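Cellobiose 2-epimerase (Caldibacillus thermoamylovorans, PDB 5ZHB) catalyses the reversible epimerisation at C2 of the reducing-end glucose of cellobiose, giving a disaccharide that ends in mannose. Local coordinates at residues Asn195-Arg198 against Val199-Glu203; Tyr293-Asn297 against Gly298-Tyr302; Lys327-Lys330 against Ala331-Ile335. One frame throughout, in Å; residues are numbered along the deposited sequence.

Contact 1: residues Asn195-Arg198 against Val199-Glu203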
loop_
_atom_site.group_PDB
_atom_site.type_symbol
_atom_site.label_atom_id
_atom_site.label_comp_id
_atom_site.label_asym_id
_atom_site.label_seq_id
_atom_site.Cartn_x
_atom_site.Cartn_y
_atom_site.Cartn_z
ATOM N N ASN A 195 11.384 0.527 4.862
ATOM C CA ASN A 195 11.040 0.641 6.276
ATOM C C ASN A 195 11.972 -0.217 7.134
ATOM O O ASN A 195 12.308 0.164 8.278
ATOM C CB ASN A 195 9.551 0.363 6.491
ATOM C CG ASN A 195 8.926 1.268 7.520
ATOM O OD1 ASN A 195 9.158 2.489 7.518
ATOM N ND2 ASN A 195 8.128 0.700 8.421
ATOM N N LEU A 196 12.394 -1.357 6.580
ATOM C CA LEU A 196 13.291 -2.265 7.282
ATOM C C LEU A 196 14.637 -1.562 7.470
ATOM O O LEU A 196 15.221 -1.600 8.555
ATOM C CB LEU A 196 13.416 -3.592 6.535
ATOM C CG LEU A 196 14.323 -4.659 7.169
ATOM C CD1 LEU A 196 13.956 -5.001 8.610
ATOM C CD2 LEU A 196 14.324 -5.920 6.341
ATOM N N TYR A 197 15.100 -0.872 6.419
ATOM C CA TYR A 197 16.405 -0.223 6.455
ATOM C C TYR A 197 16.398 0.930 7.460
ATOM O O TYR A 197 17.422 1.212 8.078
ATOM C CB TYR A 197 16.798 0.208 5.042
ATOM C CG TYR A 197 18.239 0.682 4.980
ATOM C CD1 TYR A 197 19.284 -0.222 4.836
ATOM C CD2 TYR A 197 18.550 2.022 5.190
ATOM C CE1 TYR A 197 20.603 0.206 4.836
ATOM C CE2 TYR A 197 19.861 2.470 5.151
ATOM C CZ TYR A 197 20.885 1.555 4.987
ATOM O OH TYR A 197 22.162 2.011 4.980
ATOM N N ARG A 198 15.245 1.584 7.657
ATOM C CA ARG A 198 15.108 2.595 8.694
ATOM C C ARG A 198 15.440 2.009 10.063
ATOM O O ARG A 198 15.853 2.725 10.955
ATOM C CB ARG A 198 13.698 3.198 8.778
ATOM C CG ARG A 198 13.291 4.050 7.583
ATOM C CD ARG A 198 11.903 4.636 7.813
ATOM N NE ARG A 198 11.536 5.666 6.831
ATOM C CZ ARG A 198 10.793 5.500 5.733
ATOM N NH1 ARG A 198 10.104 4.381 5.501
ATOM N NH2 ARG A 198 10.774 6.480 4.855
ATOM N N VAL A 199 15.206 0.716 10.254
ATOM C CA VAL A 199 15.269 0.139 11.589
ATOM C C VAL A 199 16.469 -0.797 11.751
ATOM O O VAL A 199 16.796 -1.187 12.861
ATOM C CB VAL A 199 13.873 -0.513 11.663
ATOM C CG1 VAL A 199 13.853 -1.986 12.026
ATOM C CG2 VAL A 199 12.922 0.338 12.471
ATOM N N TRP A 200 17.120 -1.121 10.629
ATOM C CA TRP A 200 18.175 -2.116 10.527
ATOM C C TRP A 200 19.017 -1.745 9.315
ATOM O O TRP A 200 18.690 -2.113 8.188
ATOM C CB TRP A 200 17.603 -3.535 10.389
ATOM C CG TRP A 200 18.617 -4.655 10.346
ATOM C CD1 TRP A 200 19.624 -4.894 11.242
ATOM C CD2 TRP A 200 18.703 -5.703 9.352
ATOM N NE1 TRP A 200 20.329 -6.009 10.871
ATOM C CE2 TRP A 200 19.795 -6.525 9.718
ATOM C CE3 TRP A 200 17.971 -6.027 8.199
ATOM C CZ2 TRP A 200 20.165 -7.641 8.972
ATOM C CZ3 TRP A 200 18.339 -7.132 7.461
ATOM C CH2 TRP A 200 19.422 -7.930 7.847
ATOM N N GLU A 201 20.080 -0.961 9.543
ATOM C CA GLU A 201 20.855 -0.405 8.443
ATOM C C GLU A 201 21.879 -1.422 7.952
ATOM O O GLU A 201 23.077 -1.207 8.084
ATOM C CB GLU A 201 21.532 0.900 8.873
ATOM C CG GLU A 201 20.530 1.971 9.295
ATOM C CD GLU A 201 21.092 3.371 9.439
ATOM O OE1 GLU A 201 22.254 3.567 9.022
ATOM O OE2 GLU A 201 20.380 4.252 9.970
ATOM N N ASP A 202 21.393 -2.497 7.330
ATOM C CA ASP A 202 22.226 -3.561 6.804
ATOM C C ASP A 202 22.702 -3.229 5.392
ATOM O O ASP A 202 21.908 -2.881 4.518
ATOM C CB ASP A 202 21.437 -4.859 6.746
ATOM C CG ASP A 202 22.213 -6.025 6.175
ATOM O OD1 ASP A 202 23.109 -6.473 6.887
ATOM O OD2 ASP A 202 21.956 -6.412 5.009
ATOM N N GLU A 203 24.004 -3.408 5.131
ATOM C CA GLU A 203 24.570 -3.031 3.842
ATOM C C GLU A 203 24.027 -3.925 2.722
ATOM O O GLU A 203 23.771 -3.466 1.598
ATOM C CB GLU A 203 26.103 -3.050 3.936
ATOM C CG GLU A 203 26.814 -2.634 2.647
ATOM C CD GLU A 203 26.815 -1.156 2.247
ATOM O OE1 GLU A 203 26.479 -0.236 3.037
ATOM O OE2 GLU A 203 27.159 -0.930 1.064
#
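Y197 meets E201 and D202 where the last turn of helix 183-199 gives way to the short link into helix 203-220, a helix-to-helix turn of the (alpha/alpha)6 barrel expected for this family. The ring contacts come first. CG of Y197 lies anti to its own nitrogen (chi1 -171°), which carries the ring beside the outgoing chain; CA of E201 makes a CH-pi contact over one face, 4.0 Å from the Y197 ring centroid and offset toward the rim. At the ring edge, CE1 of Y197 is 3.4 Å from D202 O. Tyrosine suits the place, pairing a broad face for C-H groups with an electropositive edge for a carbonyl.

Apolar contact joins L196 to W200: the branched leucine packs along the indole edge, L196 CG 4.0 Å from W200 CE3, while CB of D202 covers an indole face.

Among polar groups, V199 N bonds L196 O at 2.9 Å, and W200 N reaches the same oxygen weakly. An inverse gamma turn centred on E201 follows, and D202 caps helix 203-220 through L205 N. Arginine's several N-H groups let R198 serve two partners: NH2 salt-bridges D257, and NH1 gives N195 OD1 a 2.9 Å bond, the oxygen 19° out of the guanidinium plane.

Contact 2: residues Tyr293-Asn297 against Gly298-Tyr302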
loop_
_atom_site.group_PDB
_atom_site.type_symbol
_atom_site.label_atom_id
_atom_site.label_comp_id
_atom_site.label_asym_id
_atom_site.label_seq_id
_atom_site.Cartn_x
_atom_site.Cartn_y
_atom_site.Cartn_z
ATOM N N TYR A 293 -8.834 5.856 -12.867
ATOM C CA TYR A 293 -8.280 4.634 -12.301
ATOM C C TYR A 293 -7.242 3.995 -13.220
ATOM O O TYR A 293 -6.110 3.742 -12.810
ATOM C CB TYR A 293 -9.447 3.690 -11.992
ATOM C CG TYR A 293 -9.039 2.385 -11.340
ATOM C CD1 TYR A 293 -8.140 2.345 -10.274
ATOM C CD2 TYR A 293 -9.535 1.183 -11.820
ATOM C CE1 TYR A 293 -7.784 1.142 -9.679
ATOM C CE2 TYR A 293 -9.168 -0.019 -11.251
ATOM C CZ TYR A 293 -8.288 -0.037 -10.187
ATOM O OH TYR A 293 -7.953 -1.250 -9.669
ATOM N N GLU A 294 -7.659 3.620 -14.429
ATOM C CA GLU A 294 -6.810 2.816 -15.295
ATOM C C GLU A 294 -7.085 3.198 -16.741
ATOM O O GLU A 294 -8.173 3.694 -17.059
ATOM C CB GLU A 294 -7.132 1.321 -15.246
ATOM C CG GLU A 294 -6.581 0.593 -14.027
ATOM C CD GLU A 294 -7.096 -0.842 -13.981
ATOM O OE1 GLU A 294 -8.066 -1.186 -14.683
ATOM O OE2 GLU A 294 -6.504 -1.613 -13.219
ATOM N N ASN A 295 -6.091 2.922 -17.588
ATOM C CA ASN A 295 -6.249 3.026 -19.035
ATOM C C ASN A 295 -5.766 1.715 -19.658
ATOM O O ASN A 295 -4.590 1.397 -19.637
ATOM C CB ASN A 295 -5.586 4.291 -19.560
ATOM C CG ASN A 295 -5.730 4.439 -21.061
ATOM O OD1 ASN A 295 -6.165 3.520 -21.761
ATOM N ND2 ASN A 295 -5.414 5.619 -21.553
ATOM N N GLU A 296 -6.731 0.910 -20.094
ATOM C CA GLU A 296 -6.471 -0.423 -20.593
ATOM C C GLU A 296 -6.752 -0.412 -22.091
ATOM O O GLU A 296 -7.880 -0.136 -22.499
ATOM C CB GLU A 296 -7.351 -1.492 -19.946
ATOM C CG GLU A 296 -6.854 -2.899 -20.273
ATOM C CD GLU A 296 -7.486 -3.951 -19.365
ATOM O OE1 GLU A 296 -8.503 -3.665 -18.710
ATOM O OE2 GLU A 296 -6.926 -5.042 -19.261
ATOM N N ASN A 297 -5.722 -0.718 -22.880
ATOM C CA ASN A 297 -5.821 -0.577 -24.322
ATOM C C ASN A 297 -6.064 0.915 -24.543
ATOM O O ASN A 297 -5.364 1.745 -23.959
ATOM C CB ASN A 297 -6.802 -1.620 -24.852
ATOM C CG ASN A 297 -6.425 -3.017 -24.393
ATOM O OD1 ASN A 297 -7.253 -3.746 -23.826
ATOM N ND2 ASN A 297 -5.173 -3.400 -24.598
ATOM N N GLY A 298 -7.114 1.279 -25.270
ATOM C CA GLY A 298 -7.419 2.699 -25.389
ATOM C C GLY A 298 -8.325 3.227 -24.273
ATOM O O GLY A 298 -8.534 4.435 -24.173
ATOM N N LYS A 299 -8.876 2.335 -23.440
ATOM C CA LYS A 299 -10.099 2.644 -22.707
ATOM C C LYS A 299 -9.792 3.049 -21.265
ATOM O O LYS A 299 -9.146 2.311 -20.524
ATOM C CB LYS A 299 -11.045 1.444 -22.794
ATOM C CG LYS A 299 -11.514 1.192 -24.222
ATOM C CD LYS A 299 -11.766 -0.260 -24.616
ATOM C CE LYS A 299 -12.967 -0.852 -23.949
ATOM N NZ LYS A 299 -13.548 -1.889 -24.808
ATOM N N ILE A 300 -10.284 4.230 -20.896
ATOM C CA ILE A 300 -10.098 4.778 -19.572
ATOM C C ILE A 300 -11.265 4.346 -18.683
ATOM O O ILE A 300 -12.439 4.462 -19.027
ATOM C CB ILE A 300 -9.929 6.306 -19.630
ATOM C CG1 ILE A 300 -8.652 6.687 -20.396
ATOM C CG2 ILE A 300 -9.940 6.892 -18.214
ATOM C CD1 ILE A 300 -8.554 8.156 -20.777
ATOM N N ASP A 301 -10.914 3.824 -17.515
ATOM C CA ASP A 301 -11.878 3.638 -16.454
ATOM C C ASP A 301 -11.882 4.909 -15.609
ATOM O O ASP A 301 -10.893 5.204 -14.951
ATOM C CB ASP A 301 -11.555 2.337 -15.731
ATOM C CG ASP A 301 -12.468 2.003 -14.568
ATOM O OD1 ASP A 301 -13.286 2.843 -14.205
ATOM O OD2 ASP A 301 -12.370 0.877 -14.072
ATOM N N TYR A 302 -13.020 5.617 -15.623
ATOM C CA TYR A 302 -13.188 6.911 -14.983
ATOM C C TYR A 302 -13.681 6.775 -13.538
ATOM O O TYR A 302 -13.952 7.786 -12.893
ATOM C CB TYR A 302 -14.194 7.764 -15.775
ATOM C CG TYR A 302 -13.604 8.284 -17.077
ATOM C CD1 TYR A 302 -12.657 9.298 -17.057
ATOM C CD2 TYR A 302 -13.953 7.739 -18.305
ATOM C CE1 TYR A 302 -12.076 9.766 -18.225
ATOM C CE2 TYR A 302 -13.383 8.205 -19.483
ATOM C CZ TYR A 302 -12.442 9.218 -19.438
ATOM O OH TYR A 302 -11.830 9.700 -20.554
#
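Strands 294-296 and 299-301 run antiparallel, their axes at 155°, laced by backbone bonds of 2.8 Å from E296 N to K299 O, K299 N to E296 O and D301 N to E294 O, and by one of 3.0 Å from Y293 N to D301 O. N295 and I300 form the non-hydrogen-bonded pair; on their face of the sheet CB of N295 lies 4.0 Å from I300 CG1, and Y245 touches both side chains. The whole is a two-residue beta hairpin with a type II' turn from E296 to K299, joined on the outer side of strand 294-296 by strand 242-244 through backbone bonds of N295 with K243. N297 takes the first corner with positive phi, a position in type II' turns that glycine fills most readily and asparagine also accepts, and G298 takes the second. At the open end, Y293 and D301 both hold CG opposite the backbone nitrogen (chi1 -178° and 179°), which sends the two groups out side by side: D301 OD2 comes to the ring edge, 3.6 Å from Y293 CD2. The other carboxylate oxygen, OD1, is held by T303 OG1, which limits how D301 can turn; E294 OE1 stands 4.8 Å from D301 OD2.

Contact 3: residues Lys327-Lys330 against Ala331-Ile335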
loop_
_atom_site.group_PDB
_atom_site.type_symbol
_atom_site.label_atom_id
_atom_site.label_comp_id
_atom_site.label_asym_id
_atom_site.label_seq_id
_atom_site.Cartn_x
_atom_site.Cartn_y
_atom_site.Cartn_z
ATOM N N LYS A 327 1.528 24.042 -9.677
ATOM C CA LYS A 327 0.688 23.067 -10.364
ATOM C C LYS A 327 0.359 21.862 -9.459
ATOM O O LYS A 327 -0.770 21.359 -9.432
ATOM C CB LYS A 327 1.468 22.579 -11.581
ATOM C CG LYS A 327 0.658 21.919 -12.677
ATOM C CD LYS A 327 1.499 21.231 -13.752
ATOM C CE LYS A 327 2.272 22.143 -14.652
ATOM N NZ LYS A 327 1.379 22.698 -15.672
ATOM N N PHE A 328 1.354 21.423 -8.681
ATOM C CA PHE A 328 1.204 20.241 -7.839
ATOM C C PHE A 328 0.362 20.576 -6.609
ATOM O O PHE A 328 -0.429 19.747 -6.172
ATOM C CB PHE A 328 2.590 19.719 -7.457
ATOM C CG PHE A 328 3.332 19.027 -8.587
ATOM C CD1 PHE A 328 2.752 17.983 -9.306
ATOM C CD2 PHE A 328 4.596 19.464 -8.980
ATOM C CE1 PHE A 328 3.425 17.364 -10.342
ATOM C CE2 PHE A 328 5.258 18.865 -10.045
ATOM C CZ PHE A 328 4.665 17.804 -10.729
ATOM N N LEU A 329 0.576 21.772 -6.032
ATOM C CA LEU A 329 -0.193 22.246 -4.897
ATOM C C LEU A 329 -1.643 22.384 -5.310
ATOM O O LEU A 329 -2.544 21.903 -4.629
ATOM C CB LEU A 329 0.291 23.576 -4.332
ATOM C CG LEU A 329 0.827 23.561 -2.901
ATOM C CD1 LEU A 329 0.999 25.014 -2.449
ATOM C CD2 LEU A 329 -0.093 22.811 -1.953
ATOM N N LYS A 330 -1.866 23.062 -6.430
ATOM C CA LYS A 330 -3.219 23.165 -6.938
ATOM C C LYS A 330 -3.831 21.772 -7.097
ATOM O O LYS A 330 -5.027 21.599 -6.878
ATOM C CB LYS A 330 -3.329 23.857 -8.299
ATOM C CG LYS A 330 -4.709 24.414 -8.620
ATOM C CD LYS A 330 -5.102 25.596 -7.730
ATOM C CE LYS A 330 -5.945 25.269 -6.520
ATOM N NZ LYS A 330 -7.373 25.534 -6.744
ATOM N N ALA A 331 -3.047 20.791 -7.543
ATOM C CA ALA A 331 -3.626 19.484 -7.843
ATOM C C ALA A 331 -4.112 18.840 -6.539
ATOM O O ALA A 331 -5.181 18.217 -6.535
ATOM C CB ALA A 331 -2.645 18.582 -8.582
ATOM N N VAL A 332 -3.282 18.982 -5.494
ATOM C CA VAL A 332 -3.535 18.436 -4.171
ATOM C C VAL A 332 -4.832 19.058 -3.633
ATOM O O VAL A 332 -5.728 18.351 -3.176
ATOM C CB VAL A 332 -2.342 18.655 -3.231
ATOM C CG1 VAL A 332 -2.663 18.408 -1.756
ATOM C CG2 VAL A 332 -1.129 17.814 -3.597
ATOM N N GLU A 333 -4.960 20.386 -3.740
ATOM C CA GLU A 333 -6.122 21.070 -3.200
ATOM C C GLU A 333 -7.386 20.563 -3.883
ATOM O O GLU A 333 -8.379 20.317 -3.212
ATOM C CB GLU A 333 -5.961 22.594 -3.355
ATOM C CG GLU A 333 -4.879 23.208 -2.469
ATOM C CD GLU A 333 -4.506 24.677 -2.754
ATOM O OE1 GLU A 333 -5.211 25.335 -3.552
ATOM O OE2 GLU A 333 -3.498 25.170 -2.196
ATOM N N ARG A 334 -7.368 20.395 -5.215
ATOM C CA ARG A 334 -8.555 20.005 -5.944
ATOM C C ARG A 334 -8.928 18.539 -5.694
ATOM O O ARG A 334 -10.107 18.199 -5.639
ATOM C CB ARG A 334 -8.395 20.213 -7.451
ATOM C CG ARG A 334 -8.207 21.687 -7.780
ATOM C CD ARG A 334 -7.919 21.855 -9.268
ATOM N NE ARG A 334 -9.158 21.663 -10.015
ATOM C CZ ARG A 334 -9.345 21.023 -11.161
ATOM N NH1 ARG A 334 -8.367 20.387 -11.786
ATOM N NH2 ARG A 334 -10.555 21.002 -11.673
ATOM N N ILE A 335 -7.941 17.653 -5.532
ATOM C CA ILE A 335 -8.279 16.285 -5.158
ATOM C C ILE A 335 -8.964 16.303 -3.791
ATOM O O ILE A 335 -9.939 15.589 -3.576
ATOM C CB ILE A 335 -7.041 15.368 -5.127
ATOM C CG1 ILE A 335 -6.355 15.303 -6.492
ATOM C CG2 ILE A 335 -7.425 13.967 -4.627
ATOM C CD1 ILE A 335 -4.931 14.792 -6.398
#
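L329 O accepts the N-H of E333 at 3.0 Å (N-H...O 164°), an i to i+4 bond of helix 326-343. The side chain of E333 stays with the same carbonyl: CG sits beside the E333 nitrogen (chi1 -69°), placing it 3.4 Å from L329 O, and the extended chain carries the carboxylate on between two side chains of the preceding turn. OE2 borders the leucine, 4.1 Å from L329 CD2. OE1 meets K330, whose chain bends at three torsions and crosses the glutamate at about a right angle; K330 CE comes to 3.1 Å from E333 OE1, while NZ stands off at 3.9 Å, a long salt bridge. A lysine fits this exposed face because its methylenes can fold over the helix while the ammonium stays near the acid. With E333 cut back to an alanine, the long bridge to K330 and the cover beside L329 go, and the lysine chain would probably be freer to turn. R334 packs its CG against K330 O at 3.3 Å and sends NH2 to K287 O; K330 NZ and R334 NE, like charges, stand 5.4 Å apart. On the buried side, small A331 keeps CB against K327 O and the apolar V332 lays CG2 on F328 O. Here helix 326-343 packs on its neighbours, a face that apolar L329 and F328 suit: A331 meets F316 and L329 meets Y320 of helix 306-323, and F328 rests on Y278 and A277 of helix 267-283.

The three contacts follow one another along the chain without touching. Contacts 1 and 2 lie on opposite sides of the chain's centre, their own centres 38 Å apart and their nearest atoms about 24 Å. One is a short link between consecutive helices, the other a hairpin inserted between helices 267-283 and 306-323. Contacts 2 and 3 are closer, 22 Å between centres and about 12 Å between nearest atoms. The centres of contacts 1 and 3 are 33 Å apart. The loop leading into contact 2 bridges contacts 2 and 3: K287 touches R334, L291 touches I335, and neighbouring A292 touches I300. All three centres sit 19 to 22 Å from that of the chain.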